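Local atomic coordinates of periplasmic binding protein (Xylanimonas cellulosilytica, PDB entry 4MX8), a protein that probably serves as the extracytoplasmic solute-binding component of an ABC importer, perhaps for iron-siderophore complexes or related metal chelates. Residues L247-D251 against A263-L268; Y286-W292 against I304-V309. The contacts are given in a common frame with arbitrary orientation. Residues are numbered along the deposited sequence.

Contact 1. Residues L247-D251 against A263-L268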
ATOM      1  N   LEU A 247      -8.486  10.440 -15.587  1.00 40.41           N
ATOM      2  CA  LEU A 247      -8.564  10.783 -14.168  1.00 34.43           C
ATOM      3  C   LEU A 247      -8.634   9.495 -13.364  1.00 42.70           C
ATOM      4  O   LEU A 247      -9.557   8.697 -13.555  1.00 43.19           O
ATOM      5  CB  LEU A 247      -9.796  11.642 -13.890  1.00 38.52           C
ATOM      6  CG  LEU A 247     -10.041  12.202 -12.481  1.00 39.63           C
ATOM      7  CD1 LEU A 247      -9.072  13.317 -12.161  1.00 36.26           C
ATOM      8  CD2 LEU A 247     -11.465  12.701 -12.352  1.00 37.82           C
ATOM      9  N   TRP A 248      -7.649   9.294 -12.483  1.00 33.61           N
ATOM     10  CA  TRP A 248      -7.550   8.088 -11.660  1.00 30.82           C
ATOM     11  C   TRP A 248      -7.921   8.387 -10.221  1.00 30.90           C
ATOM     12  O   TRP A 248      -7.219   9.133  -9.552  1.00 36.86           O
ATOM     13  CB  TRP A 248      -6.122   7.558 -11.671  1.00 29.60           C
ATOM     14  CG  TRP A 248      -5.594   7.166 -13.020  1.00 32.70           C
ATOM     15  CD1 TRP A 248      -4.972   7.977 -13.922  1.00 41.65           C
ATOM     16  CD2 TRP A 248      -5.617   5.863 -13.607  1.00 30.06           C
ATOM     17  NE1 TRP A 248      -4.611   7.262 -15.039  1.00 38.50           N
ATOM     18  CE2 TRP A 248      -4.990   5.960 -14.866  1.00 32.03           C
ATOM     19  CE3 TRP A 248      -6.097   4.623 -13.189  1.00 29.03           C
ATOM     20  CZ2 TRP A 248      -4.834   4.871 -15.706  1.00 29.91           C
ATOM     21  CZ3 TRP A 248      -5.937   3.541 -14.026  1.00 30.70           C
ATOM     22  CH2 TRP A 248      -5.315   3.672 -15.271  1.00 31.95           C
ATOM     23  N   VAL A 249      -8.997   7.777  -9.736  1.00 31.30           N
ATOM     24  CA  VAL A 249      -9.595   8.168  -8.463  1.00 31.90           C
ATOM     25  C   VAL A 249      -9.470   7.121  -7.363  1.00 39.06           C
ATOM     26  O   VAL A 249      -9.834   5.960  -7.558  1.00 44.77           O
ATOM     27  CB  VAL A 249     -11.087   8.446  -8.651  1.00 33.50           C
ATOM     28  CG1 VAL A 249     -11.683   8.996  -7.376  1.00 34.44           C
ATOM     29  CG2 VAL A 249     -11.288   9.410  -9.804  1.00 38.86           C
ATOM     30  N   VAL A 250      -8.969   7.553  -6.208  1.00 41.48           N
ATOM     31  CA  VAL A 250      -8.918   6.736  -4.988  1.00 40.70           C
ATOM     32  C   VAL A 250      -9.887   7.320  -3.954  1.00 44.59           C
ATOM     33  O   VAL A 250      -9.690   8.439  -3.477  1.00 50.52           O
ATOM     34  CB  VAL A 250      -7.503   6.765  -4.380  1.00 29.99           C
ATOM     35  CG1 VAL A 250      -7.467   6.027  -3.087  1.00 30.03           C
ATOM     36  CG2 VAL A 250      -6.513   6.175  -5.334  1.00 28.77           C
ATOM     37  N   ASP A 251     -10.937   6.587  -3.612  1.00 39.37           N
ATOM     38  CA  ASP A 251     -11.916   7.078  -2.640  1.00 34.71           C
ATOM     39  C   ASP A 251     -11.414   6.783  -1.222  1.00 40.51           C
ATOM     40  O   ASP A 251     -11.632   5.700  -0.689  1.00 43.22           O
ATOM     41  CB  ASP A 251     -13.252   6.383  -2.886  1.00 38.73           C
ATOM     42  CG  ASP A 251     -14.370   6.922  -2.031  1.00 56.81           C
ATOM     43  OD1 ASP A 251     -14.109   7.725  -1.106  1.00 58.54           O
ATOM     44  OD2 ASP A 251     -15.528   6.530  -2.301  1.00 65.82           O
ATOM     45  N   ALA A 263     -19.934   8.727  -1.840  1.00 51.36           N
ATOM     46  CA  ALA A 263     -19.007   8.019  -2.726  1.00 47.44           C
ATOM     47  C   ALA A 263     -18.278   8.947  -3.690  1.00 53.88           C
ATOM     48  O   ALA A 263     -18.854   9.928  -4.173  1.00 59.78           O
ATOM     49  CB  ALA A 263     -19.744   6.952  -3.505  1.00 45.81           C
ATOM     50  N   ALA A 264     -17.018   8.624  -3.971  1.00 49.35           N
ATOM     51  CA  ALA A 264     -16.206   9.409  -4.897  1.00 44.79           C
ATOM     52  C   ALA A 264     -16.964   9.715  -6.181  1.00 47.26           C
ATOM     53  O   ALA A 264     -16.977  10.859  -6.643  1.00 47.21           O
ATOM     54  CB  ALA A 264     -14.916   8.688  -5.213  1.00 38.45           C
ATOM     55  N   LYS A 265     -17.601   8.686  -6.740  1.00 47.44           N
ATOM     56  CA  LYS A 265     -18.438   8.837  -7.926  1.00 47.42           C
ATOM     57  C   LYS A 265     -19.428  10.004  -7.833  1.00 56.08           C
ATOM     58  O   LYS A 265     -19.455  10.861  -8.718  1.00 65.51           O
ATOM     59  CB  LYS A 265     -19.186   7.540  -8.243  1.00 48.79           C
ATOM     60  CG  LYS A 265     -19.374   7.319  -9.729  1.00 68.07           C
ATOM     61  CD  LYS A 265     -19.797   5.899 -10.063  1.00 80.02           C
ATOM     62  CE  LYS A 265     -19.971   5.736 -11.571  1.00 87.90           C
ATOM     63  NZ  LYS A 265     -20.589   4.433 -11.946  1.00 94.73           N
ATOM     64  N   VAL A 266     -20.226  10.057  -6.769  1.00 51.53           N
ATOM     65  CA  VAL A 266     -21.204  11.134  -6.670  1.00 50.11           C
ATOM     66  C   VAL A 266     -20.568  12.487  -6.369  1.00 57.67           C
ATOM     67  O   VAL A 266     -21.070  13.513  -6.815  1.00 75.24           O
ATOM     68  CB  VAL A 266     -22.398  10.826  -5.701  1.00 52.39           C
ATOM     69  CG1 VAL A 266     -22.424   9.363  -5.294  1.00 52.53           C
ATOM     70  CG2 VAL A 266     -22.382  11.739  -4.479  1.00 53.23           C
ATOM     71  N   VAL A 267     -19.474  12.495  -5.619  1.00 48.12           N
ATOM     72  CA  VAL A 267     -18.740  13.730  -5.370  1.00 48.07           C
ATOM     73  C   VAL A 267     -18.262  14.364  -6.673  1.00 55.79           C
ATOM     74  O   VAL A 267     -18.277  15.582  -6.823  1.00 57.67           O
ATOM     75  CB  VAL A 267     -17.524  13.472  -4.467  1.00 47.56           C
ATOM     76  CG1 VAL A 267     -16.596  14.671  -4.450  1.00 46.13           C
ATOM     77  CG2 VAL A 267     -17.974  13.120  -3.068  1.00 52.95           C
ATOM     78  N   LEU A 268     -17.841  13.520  -7.612  1.00 63.28           N
ATOM     79  CA  LEU A 268     -17.352  13.969  -8.916  1.00 57.04           C
ATOM     80  C   LEU A 268     -18.487  14.150  -9.929  1.00 58.13           C
ATOM     81  O   LEU A 268     -18.251  14.446 -11.097  1.00 60.67           O
ATOM     82  CB  LEU A 268     -16.308  12.994  -9.460  1.00 43.35           C
ATOM     83  CG  LEU A 268     -15.017  12.905  -8.656  1.00 46.55           C
ATOM     84  CD1 LEU A 268     -14.113  11.812  -9.207  1.00 49.03           C
ATOM     85  CD2 LEU A 268     -14.297  14.244  -8.652  1.00 51.44           C
TER
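This is a strand-against-helix contact in the C-terminal lobe of a TroA-like solute-binding protein, where the short helix 264-267 covers one face of the inner strand 246-251 of a four-stranded mixed sheet. Leu-247, Val-249 and Asp-251 direct their CA-to-CB bonds toward the helix, whereas that of Val-250 points away, as the two-residue repeat of an extended strand requires. The apolar part is small and rests on three side-chain pairs: Leu-268 CD1 lies 3.8 Å from Val-249 CG2 and 4.2 Å from Leu-247 CD2, while Val-249 CG1 packs 3.9 Å from Ala-264 CB. In all, 205 Å² is buried, both sides summed. Ile-186 of the parallel strand 183-189 also touches Val-249 and Leu-268, extending the apolar patch. At the end of the strand the chemistry turns polar. The Asp-251 carboxylate serves two helix starts: OD1 accepts a weak bond from Ala-254 N in the helix that follows, and OD2 accepts from Ala-264 N at 3.1 Å, with an N-H...O angle of 164°.

Contact 2. Residues Y286-W292 against I304-V309; sequences YLNPTAW and IMIDDV
One carboxylate joins a strand-to-helix turn to the C-terminal helix 299-309. Tyr-286 and Leu-287 are extended; Asn-288 (phi/psi -72/108) N-caps the helix opening at Pro-289, and segment 304-309 is helical throughout. CA atoms approach most closely at Leu-287/Asp-308 (5.8 Å) and Ala-291/Ile-304 (6.9 Å). Asp-308 OD2 accepts two bonds: from Asn-288 N (2.8 Å, 158°) and Trp-292 NE1 (2.9 Å, 144°). Asp-308 O accepts from Gln-311 NE2, and Leu-287 bonds through its backbone to Val-249. Asn-288 OD1 receives Ala-291 N (3.2 Å, 173°); Asn-288 O receives Trp-292 N (2.7 Å). Trp-292 has chi1 m and chi2 78°. Selenomethionine Met-305 (mtt) covers one ring face: CG makes a CH-pi contact with the Trp-292 five-membered-ring centroid (4.0 Å, 22° off the normal), SE a Met-aromatic one with the six-membered-ring centroid (4.6 Å). Val-309 CG2 meets Trp-292 CH2 at the ring edge (3.9 Å); Ala-291 CB packs on Ile-304 CG2 (3.8 Å). This is an N-capped strand-to-helix turn, held to a neighbouring helix by one aspartate oxygen, within an alpha/beta sandwich lobe.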
ATOM      1  N   TYR A 286     -11.714   4.233 -11.375  1.00 45.88           N
ATOM      2  CA  TYR A 286     -11.660   4.146  -9.913  1.00 41.97           C
ATOM      3  C   TYR A 286     -10.747   3.019  -9.421  1.00 38.75           C
ATOM      4  O   TYR A 286     -10.845   1.869  -9.862  1.00 41.22           O
ATOM      5  CB  TYR A 286     -13.066   4.020  -9.341  1.00 34.34           C
ATOM      6  CG  TYR A 286     -13.882   5.265  -9.556  1.00 40.43           C
ATOM      7  CD1 TYR A 286     -13.925   6.261  -8.590  1.00 36.49           C
ATOM      8  CD2 TYR A 286     -14.587   5.466 -10.735  1.00 37.08           C
ATOM      9  CE1 TYR A 286     -14.658   7.413  -8.781  1.00 37.30           C
ATOM     10  CE2 TYR A 286     -15.326   6.614 -10.933  1.00 38.51           C
ATOM     11  CZ  TYR A 286     -15.353   7.581  -9.952  1.00 41.55           C
ATOM     12  OH  TYR A 286     -16.066   8.733 -10.145  1.00 46.99           O
ATOM     13  N   LEU A 287      -9.842   3.358  -8.517  1.00 34.67           N
ATOM     14  CA  LEU A 287      -8.891   2.376  -8.013  1.00 38.14           C
ATOM     15  C   LEU A 287      -9.408   1.785  -6.696  1.00 36.81           C
ATOM     16  O   LEU A 287     -10.189   2.424  -6.007  1.00 35.37           O
ATOM     17  CB  LEU A 287      -7.515   3.020  -7.824  1.00 28.14           C
ATOM     18  CG  LEU A 287      -6.878   3.703  -9.030  1.00 27.93           C
ATOM     19  CD1 LEU A 287      -5.590   4.321  -8.590  1.00 27.21           C
ATOM     20  CD2 LEU A 287      -6.616   2.713 -10.133  1.00 27.81           C
ATOM     21  N   ASN A 288      -8.982   0.567  -6.358  1.00 33.77           N
ATOM     22  CA  ASN A 288      -9.471  -0.126  -5.164  1.00 29.85           C
ATOM     23  C   ASN A 288      -8.895   0.530  -3.909  1.00 43.13           C
ATOM     24  O   ASN A 288      -7.695   0.368  -3.612  1.00 42.16           O
ATOM     25  CB  ASN A 288      -9.061  -1.603  -5.226  1.00 32.18           C
ATOM     26  CG  ASN A 288      -9.598  -2.428  -4.062  1.00 34.92           C
ATOM     27  OD1 ASN A 288      -9.729  -1.953  -2.936  1.00 43.94           O
ATOM     28  ND2 ASN A 288      -9.895  -3.690  -4.336  1.00 42.84           N
ATOM     29  N   PRO A 289      -9.751   1.252  -3.156  1.00 34.77           N
ATOM     30  CA  PRO A 289      -9.386   2.055  -1.988  1.00 30.67           C
ATOM     31  C   PRO A 289      -8.585   1.250  -0.988  1.00 33.38           C
ATOM     32  O   PRO A 289      -7.477   1.668  -0.663  1.00 38.79           O
ATOM     33  CB  PRO A 289     -10.739   2.431  -1.400  1.00 36.91           C
ATOM     34  CG  PRO A 289     -11.640   2.447  -2.573  1.00 32.84           C
ATOM     35  CD  PRO A 289     -11.198   1.284  -3.392  1.00 31.99           C
ATOM     36  N   THR A 290      -9.117   0.120  -0.525  1.00 36.26           N
ATOM     37  CA  THR A 290      -8.370  -0.755   0.388  1.00 35.35           C
ATOM     38  C   THR A 290      -6.999  -1.142  -0.165  1.00 36.45           C
ATOM     39  O   THR A 290      -5.996  -1.036   0.542  1.00 37.69           O
ATOM     40  CB  THR A 290      -9.129  -2.046   0.724  1.00 33.43           C
ATOM     41  OG1 THR A 290     -10.422  -1.726   1.233  1.00 53.64           O
ATOM     42  CG2 THR A 290      -8.386  -2.807   1.765  1.00 32.01           C
ATOM     43  N   ALA A 291      -6.943  -1.596  -1.414  1.00 28.77           N
ATOM     44  CA  ALA A 291      -5.637  -1.944  -1.976  1.00 36.47           C
ATOM     45  C   ALA A 291      -4.709  -0.727  -2.109  1.00 37.36           C
ATOM     46  O   ALA A 291      -3.610  -0.725  -1.570  1.00 30.60           O
ATOM     47  CB  ALA A 291      -5.773  -2.668  -3.290  1.00 27.44           C
ATOM     48  N   TRP A 292      -5.157   0.320  -2.792  1.00 33.07           N
ATOM     49  CA  TRP A 292      -4.286   1.458  -3.018  1.00 26.57           C
ATOM     50  C   TRP A 292      -4.010   2.333  -1.795  1.00 32.75           C
ATOM     51  O   TRP A 292      -3.008   3.038  -1.761  1.00 46.01           O
ATOM     52  CB  TRP A 292      -4.806   2.318  -4.156  1.00 26.63           C
ATOM     53  CG  TRP A 292      -4.793   1.653  -5.487  1.00 27.84           C
ATOM     54  CD1 TRP A 292      -5.690   0.739  -5.950  1.00 28.51           C
ATOM     55  CD2 TRP A 292      -3.851   1.872  -6.549  1.00 28.47           C
ATOM     56  NE1 TRP A 292      -5.363   0.367  -7.228  1.00 36.13           N
ATOM     57  CE2 TRP A 292      -4.239   1.045  -7.623  1.00 31.49           C
ATOM     58  CE3 TRP A 292      -2.718   2.682  -6.691  1.00 26.83           C
ATOM     59  CZ2 TRP A 292      -3.540   1.008  -8.833  1.00 25.56           C
ATOM     60  CZ3 TRP A 292      -2.024   2.648  -7.884  1.00 25.19           C
ATOM     61  CH2 TRP A 292      -2.442   1.812  -8.948  1.00 31.64           C
ATOM     62  N   ILE A 304      -4.203  -6.762  -7.644  1.00 34.78           N
ATOM     63  CA  ILE A 304      -5.393  -5.915  -7.667  1.00 28.39           C
ATOM     64  C   ILE A 304      -5.073  -4.575  -8.334  1.00 35.83           C
ATOM     65  O   ILE A 304      -5.840  -4.086  -9.152  1.00 41.27           O
ATOM     66  CB  ILE A 304      -5.973  -5.684  -6.261  1.00 28.52           C
ATOM     67  CG1 ILE A 304      -6.533  -6.973  -5.699  1.00 29.78           C
ATOM     68  CG2 ILE A 304      -7.075  -4.648  -6.273  1.00 28.91           C
ATOM     69  CD1 ILE A 304      -6.953  -6.835  -4.268  1.00 30.09           C
HETATM   70  N   MSE A 305      -3.934  -3.990  -7.990  1.00 32.57           N
HETATM   71  CA  MSE A 305      -3.485  -2.775  -8.660  1.00 33.18           C
HETATM   72  C   MSE A 305      -3.356  -2.962 -10.175  1.00 41.77           C
HETATM   73  O   MSE A 305      -3.898  -2.176 -10.956  1.00 45.18           O
HETATM   74  CB  MSE A 305      -2.157  -2.322  -8.084  1.00 30.06           C
HETATM   75  CG  MSE A 305      -2.244  -1.961  -6.615  1.00 31.66           C
HETATM   76 SE   MSE A 305      -0.527  -1.436  -5.897  0.81 58.41          SE
HETATM   77  CE  MSE A 305      -1.129  -0.713  -4.239  1.00 68.85           C
ATOM     78  N   ILE A 306      -2.648  -4.012 -10.580  1.00 36.41           N
ATOM     79  CA  ILE A 306      -2.500  -4.343 -11.994  1.00 30.86           C
ATOM     80  C   ILE A 306      -3.851  -4.447 -12.728  1.00 33.21           C
ATOM     81  O   ILE A 306      -4.005  -3.926 -13.829  1.00 39.87           O
ATOM     82  CB  ILE A 306      -1.640  -5.614 -12.192  1.00 29.16           C
ATOM     83  CG1 ILE A 306      -0.207  -5.341 -11.722  1.00 34.04           C
ATOM     84  CG2 ILE A 306      -1.618  -6.030 -13.629  1.00 28.89           C
ATOM     85  CD1 ILE A 306       0.586  -6.575 -11.414  1.00 27.12           C
ATOM     86  N   ASP A 307      -4.842  -5.083 -12.120  1.00 32.99           N
ATOM     87  CA  ASP A 307      -6.151  -5.170 -12.758  1.00 34.40           C
ATOM     88  C   ASP A 307      -6.795  -3.807 -12.831  1.00 41.28           C
ATOM     89  O   ASP A 307      -7.461  -3.478 -13.811  1.00 51.38           O
ATOM     90  CB  ASP A 307      -7.066  -6.158 -12.035  1.00 44.87           C
ATOM     91  CG  ASP A 307      -6.879  -7.589 -12.524  1.00 77.67           C
ATOM     92  OD1 ASP A 307      -5.815  -7.892 -13.132  1.00 79.64           O
ATOM     93  OD2 ASP A 307      -7.801  -8.410 -12.303  1.00 88.57           O
ATOM     94  N   ASP A 308      -6.583  -3.008 -11.795  1.00 47.20           N
ATOM     95  CA  ASP A 308      -7.153  -1.673 -11.747  1.00 36.09           C
ATOM     96  C   ASP A 308      -6.591  -0.817 -12.868  1.00 39.33           C
ATOM     97  O   ASP A 308      -7.341  -0.184 -13.596  1.00 34.79           O
ATOM     98  CB  ASP A 308      -6.891  -1.017 -10.390  1.00 28.31           C
ATOM     99  CG  ASP A 308      -7.884  -1.455  -9.326  1.00 45.72           C
ATOM    100  OD1 ASP A 308      -8.878  -2.180  -9.662  1.00 48.08           O
ATOM    101  OD2 ASP A 308      -7.665  -1.050  -8.153  1.00 37.14           O
ATOM    102  N   VAL A 309      -5.272  -0.803 -13.011  1.00 41.64           N
ATOM    103  CA  VAL A 309      -4.667  -0.003 -14.060  1.00 28.41           C
ATOM    104  C   VAL A 309      -5.116  -0.519 -15.432  1.00 33.96           C
ATOM    105  O   VAL A 309      -5.456   0.271 -16.302  1.00 40.73           O
ATOM    106  CB  VAL A 309      -3.131   0.041 -13.926  1.00 27.47           C
ATOM    107  CG1 VAL A 309      -2.499   0.721 -15.111  1.00 27.94           C
ATOM    108  CG2 VAL A 309      -2.736   0.755 -12.656  1.00 26.99           C
TER

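How the contacts relate
Contacts 1 and 2 follow one another along the chain, their centres 13 Å apart, and meet through neighbouring parallel strands, 246-251 and 284-287. The direct join is a probable hydrogen bond from Leu-287 N to Val-249 O (2.8 Å). Tyr-286, whose CA-to-CB bond points away from 304-309, brings its OH 3.3 Å from Lys-265 CA; Trp-248 CH2 lies 3.6 Å from Val-309 O. Val-249 and Tyr-286 lie on the face toward helix 264-267, Trp-248 and Leu-287 on that toward helix 299-309, so the helices flank opposite faces of this strand pair. Asp-251 O packs 3.5 Å from Pro-289 CB. These coordinates place no ligand at either contact, so neither is assigned to a binding site; both join helices to one lobe's sheet.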